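Local structure of phenolic acid decarboxylase (Sedimentibacter hydroxybenzoicus, 7AE5) at residues 35-40 / 51-56; 367-372 / 385-390; 427-430 / 434-437. The protein catalyses the reversible decarboxylation of 4-hydroxybenzoate and 3,4-dihydroxybenzoate with the help of prenylated FMN and manganese. All blocks are in the same frame, centred on the assembly; numbering follows the deposited sequence.

How the contacts relate
From the N terminus, the chain first closes contact 1, where helix 33-43 meets strand 50-53 across ten intervening residues in the N-terminal domain. Contact 2 comes much later, when strand 384-388 returns to pack against helix 364-372. Contact 3 closes last and shortest, with three residues between the loop 427-430 and the start of strand 434-441. The three lie in series along the chain, neither enclosing nor crossing one another. Contacts 2 and 3 share the five-stranded sheet of the C-terminal domain, on neighbouring strands 384-388 and 434-441, with centres about 20 Å apart. Contact 1 sits about 40 Å from contact 2, centre to centre, across the middle of the chain.

Contact 1 (35-40 / 51-56); sequences AAAGRA and VFFEKI
A37 meets V51 and F53 from a helical turn whose shortest polar bond is the 2.7 Å link from A40 N to A36 O, one of the i+4 to i (N-H to O) bonds of the turn that carries A37. Across to the strand everything is apolar. The methyl, A37 CB, comes up to the rim of the phenylalanine ring, near the ring plane, and stands 3.4 Å from F53 CZ, with F53 CE2 behind it at 4.1 Å. The alanine therefore meets the edge of the ring rather than a face. What puts that edge there is the first torsion of F53: CG lies anti to the carbonyl carbon (chi1 -58°), and the ring reaches out from the strand to the helix. V51, two residues earlier on the same side of the strand, contributes a looser touch through CG1, 4.4 Å from A37 CB. The helix face is completed by I34 and A41, which pack on F53 and V51 respectively. L471 of a second subunit also packs on V51. On the helix, R39 takes no part; its NH1 bonds to I312 O. Small alanine against large ring, all buried, is how the helix of this beta-alpha-beta unit, running from strand 21-24 through helix 33-43 to its parallel neighbour 50-53, settles on its sheet in the UbiD N-terminal domain.

Contact 2 (367-372 / 385-390); sequences GVAFRL and VIVVDE
Helix 367-372 runs over strand 385-388 with the two axes 9.0 Å apart and their directions 140° from one another, and the backbones come nearest at A369 and V385, 6.6 Å from CA to CA. That approach is consistent with the small alanine side chain there. A369 CB rests over the valine methyls of V385 and V387, 3.8 Å from V385 CG1 and 4.2 Å from V387 CG2. One turn on, L372 lies beside V385: its CD2 methyl is 3.7 Å from V385 CG2, the two side chains alongside each other and pointing opposite ways. L372 gets there with CG anti to the backbone N (chi1 178°). V385 splits its work between its branches: CG1 serves mainly the alanine, while CG2 is the closer of the two to the leucine. V368 also points at the strand, but its side chain touches I355 of the neighbouring strand 352-357. L372 also touches L333 of helix 323-336. The helix turns another face to a third subunit, where F370 meets F370 of that chain with nearly parallel ring planes and R371 NH1 bonds to S374 OG of that third subunit. Strand 352-357, helix 364-372 and the adjacent parallel strand 384-388 form a beta-alpha-beta crossover, and this packing is its helix-on-sheet layer in the C-terminal UbiD domain.

Contact 3 (427-430 / 434-437); sequences PSTN and MHTK
T429 and N430 do the touching in 427-430, and the chain reaches them through P427, which packs on R453 of a second subunit, and S428, whose OG bonds to D426 OD1. T429 then faces strand 434-437. Its OG1 sits between the backbone N and the carbonyl carbon (chi1 55°), where it bonds to D426 O and G433 N. That leaves the hydrocarbon part for the strand: T429 CB lies close, 3.2 Å from M434 O, and T429 CG2 approaches the H435 imidazole obliquely, 3.6 Å from CD2. The CB of N430 points away from the strand, but the backbone stays engaged through a water that accepts from N430 N at 2.9 Å and donates to M434 O at 2.6 Å. N430 O bonds to H409 NE2 of the second subunit. The H435 ring is held at both nitrogens. NE2 pairs with D426 OD2, and ND1 accepts from K437 NZ at 3.1 Å, the lysine lying 20° out of the ring plane. With an alanine in place of H435, D426 OD2 and K437 NZ would each probably lose a partner, and the T429 methyl would be left without the ring it rests against. Since ND1 accepts a hydrogen bond from K437 NZ, which also bonds the carbonyls of P421, M379 and S382, the ring bridges lysine and D426 OD2, consistent with a neutral imidazole carrying its hydrogen on NE2.

Contact 1 (35-40 / 51-56)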
loop_
_atom_site.group_PDB
_atom_site.type_symbol
_atom_site.label_atom_id
_atom_site.label_comp_id
_atom_site.label_asym_id
_atom_site.label_seq_id
_atom_site.Cartn_x
_atom_site.Cartn_y
_atom_site.Cartn_z
ATOM N N ALA C 35 -1.961 -35.858 31.666
ATOM C CA ALA C 35 -1.926 -34.786 30.679
ATOM C C ALA C 35 -1.838 -33.418 31.346
ATOM O O ALA C 35 -1.079 -32.551 30.896
ATOM C CB ALA C 35 -3.156 -34.866 29.782
ATOM N N ALA C 36 -2.608 -33.205 32.418
ATOM C CA ALA C 36 -2.561 -31.926 33.118
ATOM C C ALA C 36 -1.184 -31.664 33.709
ATOM O O ALA C 36 -0.754 -30.508 33.789
ATOM C CB ALA C 36 -3.624 -31.878 34.216
ATOM N N ALA C 37 -0.481 -32.718 34.129
ATOM C CA ALA C 37 0.884 -32.541 34.611
ATOM C C ALA C 37 1.826 -32.185 33.470
ATOM O O ALA C 37 2.707 -31.333 33.630
ATOM C CB ALA C 37 1.356 -33.804 35.328
ATOM N N GLY C 38 1.657 -32.826 32.310
ATOM C CA GLY C 38 2.447 -32.448 31.150
ATOM C C GLY C 38 2.214 -31.006 30.739
ATOM O O GLY C 38 3.158 -30.282 30.415
ATOM N N ARG C 39 0.952 -30.571 30.749
ATOM C CA ARG C 39 0.653 -29.162 30.520
ATOM C C ARG C 39 1.239 -28.292 31.625
ATOM O O ARG C 39 1.810 -27.228 31.351
ATOM C CB ARG C 39 -0.859 -28.960 30.421
ATOM C CG ARG C 39 -1.305 -27.510 30.291
ATOM C CD ARG C 39 -1.102 -26.986 28.880
ATOM N NE ARG C 39 0.207 -26.370 28.707
ATOM C CZ ARG C 39 0.646 -25.861 27.564
ATOM N NH1 ARG C 39 -0.093 -25.890 26.467
ATOM N NH2 ARG C 39 1.856 -25.311 27.520
ATOM N N ALA C 40 1.112 -28.731 32.879
ATOM C CA ALA C 40 1.613 -27.942 34.000
ATOM C C ALA C 40 3.125 -27.778 33.923
ATOM O O ALA C 40 3.653 -26.679 34.132
ATOM C CB ALA C 40 1.209 -28.592 35.322
ATOM N N VAL C 51 8.391 -35.182 34.117
ATOM C CA VAL C 51 7.549 -35.630 35.218
ATOM C C VAL C 51 7.402 -37.143 35.126
ATOM O O VAL C 51 6.994 -37.670 34.085
ATOM C CB VAL C 51 6.178 -34.933 35.202
ATOM C CG1 VAL C 51 5.309 -35.450 36.329
ATOM C CG2 VAL C 51 6.355 -33.427 35.320
ATOM N N PHE C 52 7.736 -37.833 36.214
ATOM C CA PHE C 52 7.762 -39.289 36.266
ATOM C C PHE C 52 6.673 -39.771 37.216
ATOM O O PHE C 52 6.671 -39.408 38.397
ATOM C CB PHE C 52 9.137 -39.781 36.720
ATOM C CG PHE C 52 9.347 -41.259 36.551
ATOM C CD1 PHE C 52 8.986 -42.144 37.554
ATOM C CD2 PHE C 52 9.921 -41.763 35.396
ATOM C CE1 PHE C 52 9.185 -43.503 37.404
ATOM C CE2 PHE C 52 10.124 -43.122 35.239
ATOM C CZ PHE C 52 9.755 -43.993 36.245
ATOM N N PHE C 53 5.754 -40.584 36.701
ATOM C CA PHE C 53 4.661 -41.141 37.490
ATOM C C PHE C 53 4.974 -42.596 37.813
ATOM O O PHE C 53 5.047 -43.435 36.907
ATOM C CB PHE C 53 3.331 -41.040 36.746
ATOM C CG PHE C 53 2.948 -39.641 36.372
ATOM C CD1 PHE C 53 3.404 -39.076 35.194
ATOM C CD2 PHE C 53 2.127 -38.890 37.196
ATOM C CE1 PHE C 53 3.051 -37.793 34.846
ATOM C CE2 PHE C 53 1.770 -37.604 36.850
ATOM C CZ PHE C 53 2.233 -37.057 35.675
ATOM N N GLU C 54 5.144 -42.896 39.099
ATOM C CA GLU C 54 5.461 -44.262 39.496
ATOM C C GLU C 54 4.221 -45.141 39.580
ATOM O O GLU C 54 4.312 -46.353 39.357
ATOM C CB GLU C 54 6.195 -44.262 40.838
ATOM N N LYS C 55 3.062 -44.562 39.889
ATOM C CA LYS C 55 1.843 -45.328 40.119
ATOM C C LYS C 55 0.685 -44.675 39.381
ATOM O O LYS C 55 0.354 -43.514 39.643
ATOM C CB LYS C 55 1.534 -45.430 41.616
ATOM N N ILE C 56 0.072 -45.422 38.467
ATOM C CA ILE C 56 -1.124 -44.994 37.749
ATOM C C ILE C 56 -2.220 -46.015 38.020
ATOM O O ILE C 56 -1.995 -47.223 37.874
ATOM C CB ILE C 56 -0.863 -44.847 36.239
ATOM C CG1 ILE C 56 0.267 -43.846 35.985
ATOM C CG2 ILE C 56 -2.125 -44.403 35.520
ATOM C CD1 ILE C 56 1.602 -44.489 35.676
#

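Contact 2 (367-372 / 385-390)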
loop_
_atom_site.group_PDB
_atom_site.type_symbol
_atom_site.label_atom_id
_atom_site.label_comp_id
_atom_site.label_asym_id
_atom_site.label_seq_id
_atom_site.Cartn_x
_atom_site.Cartn_y
_atom_site.Cartn_z
ATOM N N GLY C 367 17.901 -9.392 1.063
ATOM C CA GLY C 367 18.400 -10.455 0.210
ATOM C C GLY C 367 18.516 -11.773 0.950
ATOM O O GLY C 367 18.189 -12.832 0.407
ATOM N N VAL C 368 18.974 -11.724 2.203
ATOM C CA VAL C 368 19.051 -12.931 3.020
ATOM C C VAL C 368 17.664 -13.525 3.221
ATOM O O VAL C 368 17.481 -14.748 3.170
ATOM C CB VAL C 368 19.736 -12.622 4.364
ATOM C CG1 VAL C 368 19.582 -13.789 5.324
ATOM C CG2 VAL C 368 21.203 -12.296 4.146
ATOM N N ALA C 369 16.665 -12.668 3.448
ATOM C CA ALA C 369 15.295 -13.149 3.579
ATOM C C ALA C 369 14.796 -13.756 2.275
ATOM O O ALA C 369 14.133 -14.801 2.282
ATOM C CB ALA C 369 14.380 -12.011 4.026
ATOM N N PHE C 370 15.102 -13.113 1.142
ATOM C CA PHE C 370 14.738 -13.677 -0.155
ATOM C C PHE C 370 15.302 -15.083 -0.322
ATOM O O PHE C 370 14.639 -15.963 -0.882
ATOM C CB PHE C 370 15.236 -12.781 -1.291
ATOM C CG PHE C 370 14.527 -11.458 -1.389
ATOM C CD1 PHE C 370 13.233 -11.308 -0.917
ATOM C CD2 PHE C 370 15.152 -10.368 -1.973
ATOM C CE1 PHE C 370 12.581 -10.093 -1.014
ATOM C CE2 PHE C 370 14.507 -9.149 -2.073
ATOM C CZ PHE C 370 13.218 -9.012 -1.594
ATOM N N ARG C 371 16.527 -15.309 0.159
ATOM C CA ARG C 371 17.129 -16.632 0.045
ATOM C C ARG C 371 16.372 -17.651 0.889
ATOM O O ARG C 371 16.085 -18.762 0.427
ATOM C CB ARG C 371 18.603 -16.580 0.449
ATOM C CG ARG C 371 19.379 -17.829 0.062
ATOM C CD ARG C 371 19.129 -18.199 -1.392
ATOM N NE ARG C 371 20.297 -18.795 -2.029
ATOM C CZ ARG C 371 20.698 -18.537 -3.268
ATOM N NH1 ARG C 371 20.074 -17.649 -4.028
ATOM N NH2 ARG C 371 21.749 -19.186 -3.759
ATOM N N LEU C 372 16.032 -17.286 2.128
ATOM C CA LEU C 372 15.250 -18.185 2.971
ATOM C C LEU C 372 13.904 -18.493 2.335
ATOM O O LEU C 372 13.479 -19.653 2.279
ATOM C CB LEU C 372 15.045 -17.576 4.355
ATOM C CG LEU C 372 14.187 -18.492 5.233
ATOM C CD1 LEU C 372 15.058 -19.324 6.169
ATOM C CD2 LEU C 372 13.139 -17.706 6.003
ATOM N N VAL C 385 9.563 -13.289 8.622
ATOM C CA VAL C 385 11.018 -13.386 8.581
ATOM C C VAL C 385 11.599 -12.090 9.126
ATOM O O VAL C 385 11.409 -11.020 8.533
ATOM C CB VAL C 385 11.530 -13.659 7.158
ATOM C CG1 VAL C 385 13.045 -13.793 7.155
ATOM C CG2 VAL C 385 10.873 -14.905 6.590
ATOM N N ILE C 386 12.313 -12.188 10.244
ATOM C CA ILE C 386 12.976 -11.054 10.877
ATOM C C ILE C 386 14.476 -11.238 10.720
ATOM O O ILE C 386 15.012 -12.306 11.038
ATOM C CB ILE C 386 12.591 -10.931 12.361
ATOM C CG1 ILE C 386 11.070 -10.892 12.522
ATOM C CG2 ILE C 386 13.235 -9.699 12.980
ATOM C CD1 ILE C 386 10.601 -11.163 13.931
ATOM N N VAL C 387 15.154 -10.202 10.233
ATOM C CA VAL C 387 16.602 -10.217 10.056
ATOM C C VAL C 387 17.216 -9.222 11.029
ATOM O O VAL C 387 16.810 -8.055 11.072
ATOM C CB VAL C 387 17.004 -9.891 8.608
ATOM C CG1 VAL C 387 18.492 -10.124 8.417
ATOM C CG2 VAL C 387 16.201 -10.736 7.632
ATOM N N VAL C 388 18.193 -9.685 11.807
ATOM C CA VAL C 388 18.869 -8.865 12.800
ATOM C C VAL C 388 20.368 -8.886 12.511
ATOM O O VAL C 388 20.860 -9.677 11.705
ATOM C CB VAL C 388 18.580 -9.336 14.238
ATOM C CG1 VAL C 388 17.082 -9.297 14.521
ATOM C CG2 VAL C 388 19.129 -10.739 14.450
ATOM N N ASP C 389 21.093 -8.000 13.191
ATOM C CA ASP C 389 22.520 -7.858 12.947
ATOM C C ASP C 389 23.295 -9.035 13.538
ATOM O O ASP C 389 22.754 -9.888 14.248
ATOM C CB ASP C 389 23.042 -6.544 13.524
ATOM C CG ASP C 389 22.543 -5.333 12.764
ATOM O OD1 ASP C 389 22.711 -5.302 11.525
ATOM O OD2 ASP C 389 21.995 -4.409 13.404
ATOM N N GLU C 390 24.597 -9.052 13.245
ATOM C CA GLU C 390 25.433 -10.196 13.590
ATOM C C GLU C 390 25.604 -10.350 15.096
ATOM O O GLU C 390 25.765 -11.473 15.586
ATOM C CB GLU C 390 26.795 -10.065 12.904
ATOM C CG GLU C 390 27.649 -8.910 13.413
ATOM C CD GLU C 390 27.410 -7.614 12.653
ATOM O OE1 GLU C 390 26.401 -7.528 11.919
ATOM O OE2 GLU C 390 28.230 -6.681 12.794
#

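Contact 3 (427-430 / 434-437)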
loop_
_atom_site.group_PDB
_atom_site.type_symbol
_atom_site.label_atom_id
_atom_site.label_comp_id
_atom_site.label_asym_id
_atom_site.label_seq_id
_atom_site.Cartn_x
_atom_site.Cartn_y
_atom_site.Cartn_z
ATOM N N PRO C 427 -3.684 -21.694 9.862
ATOM C CA PRO C 427 -5.139 -21.503 9.733
ATOM C C PRO C 427 -5.541 -20.105 9.308
ATOM O O PRO C 427 -6.700 -19.906 8.923
ATOM C CB PRO C 427 -5.652 -21.823 11.140
ATOM C CG PRO C 427 -4.527 -21.409 12.027
ATOM C CD PRO C 427 -3.264 -21.761 11.273
ATOM N N SER C 428 -4.634 -19.136 9.363
ATOM C CA SER C 428 -4.936 -17.769 8.970
ATOM C C SER C 428 -4.727 -17.513 7.481
ATOM O O SER C 428 -5.000 -16.399 7.020
ATOM C CB SER C 428 -4.087 -16.794 9.793
ATOM O OG SER C 428 -2.777 -16.685 9.265
ATOM N N THR C 429 -4.265 -18.505 6.722
ATOM C CA THR C 429 -4.041 -18.317 5.293
ATOM C C THR C 429 -5.362 -18.085 4.569
ATOM O O THR C 429 -6.337 -18.810 4.782
ATOM C CB THR C 429 -3.320 -19.526 4.695
ATOM O OG1 THR C 429 -4.058 -20.722 4.975
ATOM C CG2 THR C 429 -1.919 -19.647 5.260
ATOM N N ASN C 430 -5.389 -17.071 3.713
ATOM C CA ASN C 430 -6.587 -16.722 2.951
ATOM C C ASN C 430 -6.122 -16.132 1.628
ATOM O O ASN C 430 -5.661 -14.982 1.583
ATOM C CB ASN C 430 -7.474 -15.740 3.711
ATOM C CG ASN C 430 -8.813 -15.509 3.032
ATOM O OD1 ASN C 430 -9.164 -16.197 2.073
ATOM N ND2 ASN C 430 -9.572 -14.539 3.533
ATOM N N MET C 434 -2.089 -20.504 0.676
ATOM C CA MET C 434 -1.295 -19.411 0.139
ATOM C C MET C 434 -0.886 -18.468 1.260
ATOM O O MET C 434 -1.615 -18.283 2.240
ATOM C CB MET C 434 -2.066 -18.636 -0.935
ATOM C CG MET C 434 -2.642 -19.514 -2.023
ATOM S SD MET C 434 -1.370 -20.101 -3.159
ATOM C CE MET C 434 -0.686 -18.549 -3.735
ATOM N N HIS C 435 0.294 -17.876 1.109
ATOM C CA HIS C 435 0.837 -16.955 2.092
ATOM C C HIS C 435 0.928 -15.551 1.517
ATOM O O HIS C 435 1.146 -15.356 0.318
ATOM C CB HIS C 435 2.232 -17.384 2.561
ATOM C CG HIS C 435 2.232 -18.173 3.831
ATOM N ND1 HIS C 435 3.258 -19.027 4.174
ATOM C CD2 HIS C 435 1.330 -18.243 4.838
ATOM C CE1 HIS C 435 2.990 -19.588 5.339
ATOM N NE2 HIS C 435 1.825 -19.130 5.764
ATOM N N THR C 436 0.739 -14.577 2.391
ATOM C CA THR C 436 1.238 -13.228 2.187
ATOM C C THR C 436 2.419 -13.080 3.136
ATOM O O THR C 436 2.245 -13.112 4.357
ATOM C CB THR C 436 0.163 -12.181 2.452
ATOM O OG1 THR C 436 -0.758 -12.159 1.357
ATOM C CG2 THR C 436 0.796 -10.823 2.579
ATOM N N LYS C 437 3.619 -12.965 2.576
ATOM C CA LYS C 437 4.831 -12.990 3.380
ATOM C C LYS C 437 5.096 -11.630 4.012
ATOM O O LYS C 437 4.717 -10.584 3.475
ATOM C CB LYS C 437 6.033 -13.402 2.530
ATOM C CG LYS C 437 5.858 -14.708 1.773
ATOM C CD LYS C 437 5.850 -15.908 2.700
ATOM C CE LYS C 437 5.994 -17.205 1.917
ATOM N NZ LYS C 437 5.934 -18.402 2.800
HETATM O O HOH W 1 -2.738 -16.059 2.908
#